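Response regulator (Helicobacter pylori, PDB 2PLN) probably regulates transcription by binding DNA as part of two-component signalling, with this chain being its N-terminal receiver domain. Local coordinates at residues 19-25 with 43-49; 63-69 with 86-92; 77-81 with 107-111. All coordinates share one frame; numbering follows the deposited sequence.

Contact 1: 19-25 with 43-49; sequences MRVLLIE and FMADVTE
Strands 20-24 and 44-48 run parallel, and six backbone hydrogen bonds join the segments that hold them, from M44 N donating to M19 O at one end to E25 N donating to T48 O at the other. They belong to the beta-alpha-beta unit around helix 28-40 of the receiver domain, with 44-48 outermost in the sheet; that helix covers L23, A45 and V47.

The charged interaction lies on the face carrying R20, L22 and I24. R20 NH1 donates to D46 OD2 over 2.9 Å at 157°, in the guanidinium plane and on the syn lone pair, although the guanidinium and carboxylate planes are turned 48° apart. With CG anti to the backbone N (chi1 -164°), R20 runs alongside selenomethionine M44, whose CG covers the guanidinium 3.9 Å above its centre.

Among apolar contacts, I24 CG1 touches T48 CG2 at 3.8 Å; on the opposite face, which carries V21, L23, A45 and V47, L23 CD1 meets V47 CG2 at 3.9 Å. CB of selenomethionine M19 meets the F43 ring edge at CD1, 3.3 Å away.

D46 OD2 also forms a salt bridge with R61 and accepts a hydrogen bond from the Y63 hydroxyl, which would probably favour the ionised carboxylate.

Contact 2: 63-69 with 86-92; sequences YDLVMVS and SIVVLVS
V66 holds CG1 between its backbone N and carbonyl carbon (chi1 53°), which turns this methyl to the neighbouring strand, 3.8 Å from V89 CG2; the two valines lie side by side. On the other face L65, with CG anti to the backbone N (chi1 -173°), brings CD1 to 3.6 Å from V88 CG1. Its second methyl, CD2, meets L90 CD1 at 4.0 Å, the two leucines crossing at about a right angle. Selenomethionine M67 follows on that face, its CG resting against L90 CB and its selenium near S92 CB.

Between these two layers of side chains the backbones run parallel. Five hydrogen bonds run from V88 N donating to D64 O through to S92 N donating to V68 O. The bond from V88 N to D64 O is the longest, 3.1 Å, with its donor tilted 30° from the carbonyl plane. D64 O also accepts from a water, 2.6 Å away, which donates in turn to S86 O, so the strand entry is bridged twice. I87 closes this end by laying CG1 and CD1 against Y63 O. At the far end S69 OG and S92 OG share a weak hydrogen bond of 3.4 Å, while Y117 is the stronger partner of S92 OG.

The two are neighbouring strands of a beta-alpha-beta unit of the receiver fold, linked by helix 73-83. This helix covers V68, V89 and V91 through F76, I80 and V77, whereas helix 120-130 covers L65, M67 and L90 from the other face through L123, I127 and R130. Strand 20-24 flanks strand 65-68, and strand 111-114 flanks strand 88-93, placing this pair in the interior of the five-stranded sheet.

Contact 3: 77-81 with 107-111; sequences VSRIK and QGADD
V77, S78 and K81 of helix 73-83 pack against the turn that leads from helix 98-106 into strand 111-114, a helix-to-loop contact at one margin of the CheY-like receiver fold. Helix 98-106 ends in a Schellman motif: G108 leaves the helical conformation with a positive phi of 109°, a backbone shape that calls for glycine, and two bonds reach back into the last helical turn. The chain is thereby turned across the flank of helix 73-83 before it joins the sheet.

The contact is small, burying 278 Å² in all, and is carried by one apolar and one charged side chain with a polar neighbour beside them. V77 sends CG1 into the bend, 3.8 Å from both Q107 O and A109 N, with the methyl of A109 close by. The start of the bend thus rests on a single valine branch. Q107 reaches over S78, its NE2 lying 3.7 Å from S78 CB; that same nitrogen donates to L74 O, one helical turn earlier, which pins the amide to helix 73-83.

K81, one helical turn further on than V77, runs along the same side of the bend. Its CE lies 3.5 Å from G108 O, as the lysine side chain, bent at chi2, chi3 and chi4, follows the turn toward D110.

Just beyond, D110 O accepts from R130 of the second subunit, and D111 forms a salt bridge with R126 of that subunit. The segment therefore also borders the dimer interface, consistent with the arrangement used by OmpR/PhoB relatives.

The charged ends meet with K81 NZ 3.0 Å from D110 OD2 in a salt bridge, and this same oxygen also accepts from V89 N.

Contacts 1 and 2 are strand pairs of one parallel sheet, and contact 3 is the helix-to-loop packing beside strand 88-93. Contacts 1 and 2 have centres 9 Å apart and join through strands 20-24 and 65-68, where I24 N lies 2.8 Å from M67 O. Their side chains also meet, D46 OD2 lying 2.7 Å from Y63 OH. Contact 3 adjoins contact 2, with V89 O 2.7 Å from D110 N, while the centres of contacts 1 and 3 are about 17 Å apart. E25, S69 and K115 gather at the C-terminal strand ends, where receiver domains usually hold the phosphorylation pocket. D64, the predicted phosphorylation site, is unmodified and lies at the opposite end of strand 65-68.

Contact 1: 19-25 with 43-49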
loop_
_atom_site.group_PDB
_atom_site.type_symbol
_atom_site.label_atom_id
_atom_site.label_comp_id
_atom_site.label_asym_id
_atom_site.label_seq_id
_atom_site.Cartn_x
_atom_site.Cartn_y
_atom_site.Cartn_z
HETATM N N MSE A 19 -5.985 15.938 -10.514
HETATM C CA MSE A 19 -5.094 15.468 -9.470
HETATM C C MSE A 19 -3.676 15.845 -9.878
HETATM O O MSE A 19 -3.294 15.687 -11.040
HETATM C CB MSE A 19 -5.164 13.939 -9.351
HETATM C CG MSE A 19 -6.511 13.346 -9.049
HETATM SE SE MSE A 19 -6.844 13.323 -7.135
HETATM C CE MSE A 19 -8.113 11.854 -7.047
ATOM N N ARG A 20 -2.918 16.365 -8.920
ATOM C CA ARG A 20 -1.519 16.706 -9.157
ATOM C C ARG A 20 -0.616 15.907 -8.222
ATOM O O ARG A 20 -0.872 15.824 -7.015
ATOM C CB ARG A 20 -1.255 18.198 -8.983
ATOM C CG ARG A 20 0.111 18.622 -9.620
ATOM C CD ARG A 20 0.671 19.995 -9.184
ATOM N NE ARG A 20 0.030 21.010 -9.938
ATOM C CZ ARG A 20 0.575 21.730 -10.916
ATOM N NH1 ARG A 20 1.864 21.683 -11.237
ATOM N NH2 ARG A 20 -0.211 22.564 -11.527
ATOM N N VAL A 21 0.446 15.332 -8.786
ATOM C CA VAL A 21 1.382 14.486 -8.006
ATOM C C VAL A 21 2.784 15.133 -7.968
ATOM O O VAL A 21 3.269 15.589 -9.003
ATOM C CB VAL A 21 1.503 13.093 -8.663
ATOM C CG1 VAL A 21 2.627 12.295 -7.993
ATOM C CG2 VAL A 21 0.124 12.348 -8.642
ATOM N N LEU A 22 3.409 15.192 -6.784
ATOM C CA LEU A 22 4.795 15.607 -6.673
ATOM C C LEU A 22 5.719 14.383 -6.564
ATOM O O LEU A 22 5.488 13.498 -5.743
ATOM C CB LEU A 22 4.989 16.491 -5.444
ATOM C CG LEU A 22 6.414 16.981 -5.180
ATOM C CD1 LEU A 22 6.982 17.872 -6.349
ATOM C CD2 LEU A 22 6.512 17.713 -3.823
ATOM N N LEU A 23 6.764 14.346 -7.382
ATOM C CA LEU A 23 7.692 13.209 -7.356
ATOM C C LEU A 23 9.026 13.754 -6.946
ATOM O O LEU A 23 9.598 14.572 -7.671
ATOM C CB LEU A 23 7.817 12.538 -8.744
ATOM C CG LEU A 23 6.553 11.948 -9.381
ATOM C CD1 LEU A 23 6.704 11.594 -10.902
ATOM C CD2 LEU A 23 6.010 10.742 -8.576
ATOM N N ILE A 24 9.505 13.343 -5.773
ATOM C CA ILE A 24 10.869 13.703 -5.354
ATOM C C ILE A 24 11.775 12.534 -5.691
ATOM O O ILE A 24 11.718 11.501 -5.063
ATOM C CB ILE A 24 10.931 14.117 -3.876
ATOM C CG1 ILE A 24 9.985 15.325 -3.637
ATOM C CG2 ILE A 24 12.427 14.415 -3.455
ATOM C CD1 ILE A 24 9.608 15.593 -2.182
ATOM N N GLU A 25 12.604 12.719 -6.710
ATOM C CA GLU A 25 13.328 11.620 -7.332
ATOM C C GLU A 25 14.592 12.175 -8.017
ATOM O O GLU A 25 14.516 13.031 -8.923
ATOM C CB GLU A 25 12.418 10.912 -8.337
ATOM C CG GLU A 25 13.092 9.790 -9.134
ATOM C CD GLU A 25 13.826 8.770 -8.246
ATOM O OE1 GLU A 25 15.084 8.762 -8.281
ATOM O OE2 GLU A 25 13.162 7.985 -7.503
ATOM N N PHE A 43 -3.343 12.293 -14.802
ATOM C CA PHE A 43 -2.683 13.026 -13.701
ATOM C C PHE A 43 -1.648 14.041 -14.170
ATOM O O PHE A 43 -0.914 13.789 -15.128
ATOM C CB PHE A 43 -1.962 12.060 -12.754
ATOM C CG PHE A 43 -2.868 11.137 -12.015
ATOM C CD1 PHE A 43 -3.523 11.558 -10.848
ATOM C CD2 PHE A 43 -3.041 9.845 -12.441
ATOM C CE1 PHE A 43 -4.354 10.682 -10.146
ATOM C CE2 PHE A 43 -3.888 8.956 -11.740
ATOM C CZ PHE A 43 -4.542 9.380 -10.594
HETATM N N MSE A 44 -1.561 15.163 -13.462
HETATM C CA MSE A 44 -0.477 16.118 -13.643
HETATM C C MSE A 44 0.621 15.676 -12.695
HETATM O O MSE A 44 0.308 15.166 -11.614
HETATM C CB MSE A 44 -0.894 17.518 -13.212
HETATM C CG MSE A 44 0.298 18.474 -13.216
HETATM SE SE MSE A 44 0.411 19.169 -15.019
HETATM C CE MSE A 44 -1.348 19.971 -14.660
ATOM N N ALA A 45 1.891 15.849 -13.071
ATOM C CA ALA A 45 2.991 15.502 -12.151
ATOM C C ALA A 45 4.195 16.447 -12.286
ATOM O O ALA A 45 4.573 16.799 -13.394
ATOM C CB ALA A 45 3.436 14.060 -12.372
ATOM N N ASP A 46 4.770 16.854 -11.154
ATOM C CA ASP A 46 6.024 17.615 -11.134
ATOM C C ASP A 46 7.114 16.750 -10.577
ATOM O O ASP A 46 6.939 16.176 -9.499
ATOM C CB ASP A 46 5.914 18.843 -10.230
ATOM C CG ASP A 46 4.885 19.837 -10.718
ATOM O OD1 ASP A 46 4.753 19.972 -11.937
ATOM O OD2 ASP A 46 4.149 20.500 -9.951
ATOM N N VAL A 47 8.249 16.701 -11.276
ATOM C CA VAL A 47 9.425 15.988 -10.784
ATOM C C VAL A 47 10.428 16.996 -10.242
ATOM O O VAL A 47 10.703 18.013 -10.877
ATOM C CB VAL A 47 10.119 15.123 -11.874
ATOM C CG1 VAL A 47 11.282 14.348 -11.286
ATOM C CG2 VAL A 47 9.128 14.139 -12.494
ATOM N N THR A 48 10.947 16.717 -9.054
ATOM C CA THR A 48 12.087 17.463 -8.534
ATOM C C THR A 48 13.135 16.516 -7.976
ATOM O O THR A 48 12.813 15.472 -7.435
ATOM C CB THR A 48 11.651 18.560 -7.515
ATOM O OG1 THR A 48 12.822 19.248 -7.050
ATOM C CG2 THR A 48 11.037 17.956 -6.229
ATOM N N GLU A 49 14.398 16.876 -8.137
ATOM C CA GLU A 49 15.503 16.097 -7.593
ATOM C C GLU A 49 15.858 16.515 -6.166
ATOM O O GLU A 49 16.735 15.908 -5.506
ATOM C CB GLU A 49 16.723 16.316 -8.505
ATOM C CG GLU A 49 16.936 17.787 -8.901
ATOM C CD GLU A 49 15.840 18.353 -9.828
ATOM O OE1 GLU A 49 15.587 17.775 -10.905
ATOM O OE2 GLU A 49 15.221 19.378 -9.504
HETATM O O HOH W 1 15.073 14.468 -11.413
#

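Contact 2: 63-69 with 86-92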
loop_
_atom_site.group_PDB
_atom_site.type_symbol
_atom_site.label_atom_id
_atom_site.label_comp_id
_atom_site.label_asym_id
_atom_site.label_seq_id
_atom_site.Cartn_x
_atom_site.Cartn_y
_atom_site.Cartn_z
ATOM N N TYR A 63 -0.840 19.865 -4.109
ATOM C CA TYR A 63 -0.697 18.469 -4.540
ATOM C C TYR A 63 -1.652 17.547 -3.785
ATOM O O TYR A 63 -1.953 17.779 -2.601
ATOM C CB TYR A 63 0.724 17.986 -4.286
ATOM C CG TYR A 63 1.745 18.705 -5.104
ATOM C CD1 TYR A 63 1.953 18.365 -6.437
ATOM C CD2 TYR A 63 2.505 19.746 -4.552
ATOM C CE1 TYR A 63 2.923 19.025 -7.209
ATOM C CE2 TYR A 63 3.453 20.412 -5.320
ATOM C CZ TYR A 63 3.638 20.057 -6.633
ATOM O OH TYR A 63 4.582 20.712 -7.339
ATOM N N ASP A 64 -2.064 16.470 -4.447
ATOM C CA ASP A 64 -2.934 15.457 -3.837
ATOM C C ASP A 64 -2.096 14.322 -3.262
ATOM O O ASP A 64 -2.533 13.628 -2.351
ATOM C CB ASP A 64 -3.892 14.932 -4.906
ATOM C CG ASP A 64 -4.749 16.052 -5.494
ATOM O OD1 ASP A 64 -5.724 16.461 -4.821
ATOM O OD2 ASP A 64 -4.517 16.596 -6.588
ATOM N N LEU A 65 -0.892 14.136 -3.818
ATOM C CA LEU A 65 -0.007 13.007 -3.443
ATOM C C LEU A 65 1.451 13.372 -3.691
ATOM O O LEU A 65 1.763 14.095 -4.654
ATOM C CB LEU A 65 -0.375 11.779 -4.285
ATOM C CG LEU A 65 0.336 10.459 -3.910
ATOM C CD1 LEU A 65 -0.538 9.231 -4.138
ATOM C CD2 LEU A 65 1.679 10.318 -4.678
ATOM N N VAL A 66 2.341 12.917 -2.811
ATOM C CA VAL A 66 3.797 13.081 -3.012
ATOM C C VAL A 66 4.407 11.712 -2.862
ATOM O O VAL A 66 4.037 10.951 -1.950
ATOM C CB VAL A 66 4.491 14.080 -2.001
ATOM C CG1 VAL A 66 4.204 13.736 -0.516
ATOM C CG2 VAL A 66 6.017 14.183 -2.270
HETATM N N MSE A 67 5.323 11.390 -3.773
HETATM C CA MSE A 67 6.165 10.224 -3.604
HETATM C C MSE A 67 7.607 10.668 -3.450
HETATM O O MSE A 67 8.123 11.437 -4.268
HETATM C CB MSE A 67 6.044 9.250 -4.777
HETATM C CG MSE A 67 6.752 7.937 -4.451
HETATM SE SE MSE A 67 6.299 6.474 -5.617
HETATM C CE MSE A 67 6.720 7.297 -7.308
ATOM N N VAL A 68 8.255 10.207 -2.392
ATOM C CA VAL A 68 9.594 10.696 -2.065
ATOM C C VAL A 68 10.562 9.530 -1.951
ATOM O O VAL A 68 10.274 8.538 -1.276
ATOM C CB VAL A 68 9.594 11.579 -0.780
ATOM C CG1 VAL A 68 8.917 10.883 0.434
ATOM C CG2 VAL A 68 11.004 12.035 -0.404
ATOM N N SER A 69 11.676 9.652 -2.663
ATOM C CA SER A 69 12.859 8.793 -2.506
ATOM C C SER A 69 13.964 9.736 -2.165
ATOM O O SER A 69 14.341 10.573 -2.989
ATOM C CB SER A 69 13.243 8.108 -3.811
ATOM O OG SER A 69 12.128 7.533 -4.422
ATOM N N SER A 86 -3.995 16.039 4.605
ATOM C CA SER A 86 -4.748 15.300 3.601
ATOM C C SER A 86 -3.922 14.850 2.387
ATOM O O SER A 86 -4.427 14.128 1.525
ATOM C CB SER A 86 -5.933 16.143 3.117
ATOM O OG SER A 86 -5.436 17.327 2.534
ATOM N N ILE A 87 -2.668 15.268 2.295
ATOM C CA ILE A 87 -1.856 14.827 1.181
ATOM C C ILE A 87 -1.400 13.383 1.435
ATOM O O ILE A 87 -0.981 13.046 2.534
ATOM C CB ILE A 87 -0.658 15.777 0.913
ATOM C CG1 ILE A 87 -1.149 17.239 0.753
ATOM C CG2 ILE A 87 0.100 15.289 -0.310
ATOM C CD1 ILE A 87 -0.081 18.254 0.349
ATOM N N VAL A 88 -1.535 12.544 0.417
ATOM C CA VAL A 88 -1.108 11.158 0.496
ATOM C C VAL A 88 0.410 11.173 0.336
ATOM O O VAL A 88 0.941 11.853 -0.556
ATOM C CB VAL A 88 -1.771 10.326 -0.623
ATOM C CG1 VAL A 88 -1.289 8.898 -0.608
ATOM C CG2 VAL A 88 -3.313 10.371 -0.489
ATOM N N VAL A 89 1.099 10.410 1.184
ATOM C CA VAL A 89 2.543 10.346 1.155
ATOM C C VAL A 89 3.021 8.908 0.927
ATOM O O VAL A 89 2.682 7.990 1.700
ATOM C CB VAL A 89 3.140 10.888 2.477
ATOM C CG1 VAL A 89 4.639 10.724 2.477
ATOM C CG2 VAL A 89 2.691 12.359 2.725
ATOM N N LEU A 90 3.805 8.721 -0.127
ATOM C CA LEU A 90 4.382 7.399 -0.479
ATOM C C LEU A 90 5.879 7.517 -0.368
ATOM O O LEU A 90 6.476 8.463 -0.900
ATOM C CB LEU A 90 4.021 6.974 -1.913
ATOM C CG LEU A 90 2.571 7.165 -2.403
ATOM C CD1 LEU A 90 2.360 6.500 -3.772
ATOM C CD2 LEU A 90 1.535 6.607 -1.358
ATOM N N VAL A 91 6.483 6.589 0.356
ATOM C CA VAL A 91 7.939 6.566 0.525
ATOM C C VAL A 91 8.414 5.446 -0.368
ATOM O O VAL A 91 7.900 4.335 -0.305
ATOM C CB VAL A 91 8.326 6.248 2.004
ATOM C CG1 VAL A 91 9.808 5.961 2.139
ATOM C CG2 VAL A 91 7.932 7.412 2.923
ATOM N N SER A 92 9.405 5.738 -1.200
ATOM C CA SER A 92 10.006 4.741 -2.062
ATOM C C SER A 92 11.522 4.676 -1.744
ATOM O O SER A 92 12.164 5.717 -1.519
ATOM C CB SER A 92 9.656 5.136 -3.506
ATOM O OG SER A 92 10.532 4.577 -4.444
HETATM O O HOH W 2 -4.824 13.807 -1.139
#

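Contact 3: 77-81 with 107-111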
loop_
_atom_site.group_PDB
_atom_site.type_symbol
_atom_site.label_atom_id
_atom_site.label_comp_id
_atom_site.label_asym_id
_atom_site.label_seq_id
_atom_site.Cartn_x
_atom_site.Cartn_y
_atom_site.Cartn_z
ATOM N N VAL A 77 8.422 12.973 6.018
ATOM C CA VAL A 77 7.086 12.362 6.074
ATOM C C VAL A 77 6.316 12.991 7.243
ATOM O O VAL A 77 5.191 13.448 7.085
ATOM C CB VAL A 77 7.155 10.826 6.177
ATOM C CG1 VAL A 77 5.818 10.230 6.542
ATOM C CG2 VAL A 77 7.651 10.225 4.838
ATOM N N SER A 78 6.939 12.989 8.415
ATOM C CA SER A 78 6.310 13.565 9.589
ATOM C C SER A 78 5.994 15.070 9.423
ATOM O O SER A 78 4.935 15.509 9.818
ATOM C CB SER A 78 7.186 13.331 10.823
ATOM O OG SER A 78 6.491 13.794 11.958
ATOM N N ARG A 79 6.914 15.843 8.843
ATOM C CA ARG A 79 6.660 17.293 8.644
ATOM C C ARG A 79 5.446 17.548 7.767
ATOM O O ARG A 79 4.600 18.414 8.079
ATOM C CB ARG A 79 7.856 18.011 8.036
ATOM C CG ARG A 79 9.010 18.224 8.956
ATOM C CD ARG A 79 9.985 19.251 8.436
ATOM N NE ARG A 79 10.550 18.927 7.122
ATOM C CZ ARG A 79 11.533 18.045 6.925
ATOM N NH1 ARG A 79 12.070 17.369 7.949
ATOM N NH2 ARG A 79 11.977 17.823 5.707
ATOM N N ILE A 80 5.318 16.761 6.695
ATOM C CA ILE A 80 4.221 16.923 5.720
ATOM C C ILE A 80 2.899 16.439 6.284
ATOM O O ILE A 80 1.836 17.058 6.054
ATOM C CB ILE A 80 4.561 16.154 4.382
ATOM C CG1 ILE A 80 5.753 16.798 3.688
ATOM C CG2 ILE A 80 3.313 16.082 3.453
ATOM C CD1 ILE A 80 5.595 18.261 3.408
ATOM N N LYS A 81 2.947 15.327 7.000
ATOM C CA LYS A 81 1.753 14.776 7.664
ATOM C C LYS A 81 1.197 15.751 8.699
ATOM O O LYS A 81 -0.017 15.761 8.969
ATOM C CB LYS A 81 2.055 13.431 8.338
ATOM C CG LYS A 81 2.228 12.213 7.389
ATOM C CD LYS A 81 1.277 12.223 6.206
ATOM C CE LYS A 81 -0.116 11.656 6.460
ATOM N NZ LYS A 81 -0.643 10.968 5.187
ATOM N N GLN A 107 5.422 6.686 11.130
ATOM C CA GLN A 107 5.477 8.128 10.875
ATOM C C GLN A 107 4.284 8.665 10.073
ATOM O O GLN A 107 4.129 9.880 9.935
ATOM C CB GLN A 107 6.732 8.469 10.080
ATOM C CG GLN A 107 8.035 8.218 10.779
ATOM C CD GLN A 107 8.396 9.350 11.663
ATOM O OE1 GLN A 107 7.943 9.418 12.814
ATOM N NE2 GLN A 107 9.204 10.267 11.144
ATOM N N GLY A 108 3.467 7.769 9.522
ATOM C CA GLY A 108 2.208 8.152 8.899
ATOM C C GLY A 108 2.222 8.031 7.374
ATOM O O GLY A 108 1.314 8.511 6.705
ATOM N N ALA A 109 3.268 7.424 6.817
ATOM C CA ALA A 109 3.290 7.197 5.348
ATOM C C ALA A 109 2.126 6.303 4.928
ATOM O O ALA A 109 1.734 5.416 5.648
ATOM C CB ALA A 109 4.626 6.577 4.908
ATOM N N ASP A 110 1.582 6.552 3.744
ATOM C CA ASP A 110 0.479 5.771 3.226
ATOM C C ASP A 110 0.980 4.531 2.502
ATOM O O ASP A 110 0.223 3.568 2.309
ATOM C CB ASP A 110 -0.364 6.651 2.303
ATOM C CG ASP A 110 -1.028 7.766 3.052
ATOM O OD1 ASP A 110 -1.954 7.452 3.833
ATOM O OD2 ASP A 110 -0.667 8.952 2.966
ATOM N N ASP A 111 2.252 4.547 2.092
ATOM C CA ASP A 111 2.813 3.359 1.519
ATOM C C ASP A 111 4.325 3.399 1.611
ATOM O O ASP A 111 4.936 4.462 1.846
ATOM C CB ASP A 111 2.355 3.235 0.052
ATOM C CG ASP A 111 2.163 1.782 -0.397
ATOM O OD1 ASP A 111 2.824 0.858 0.167
ATOM O OD2 ASP A 111 1.384 1.496 -1.332
#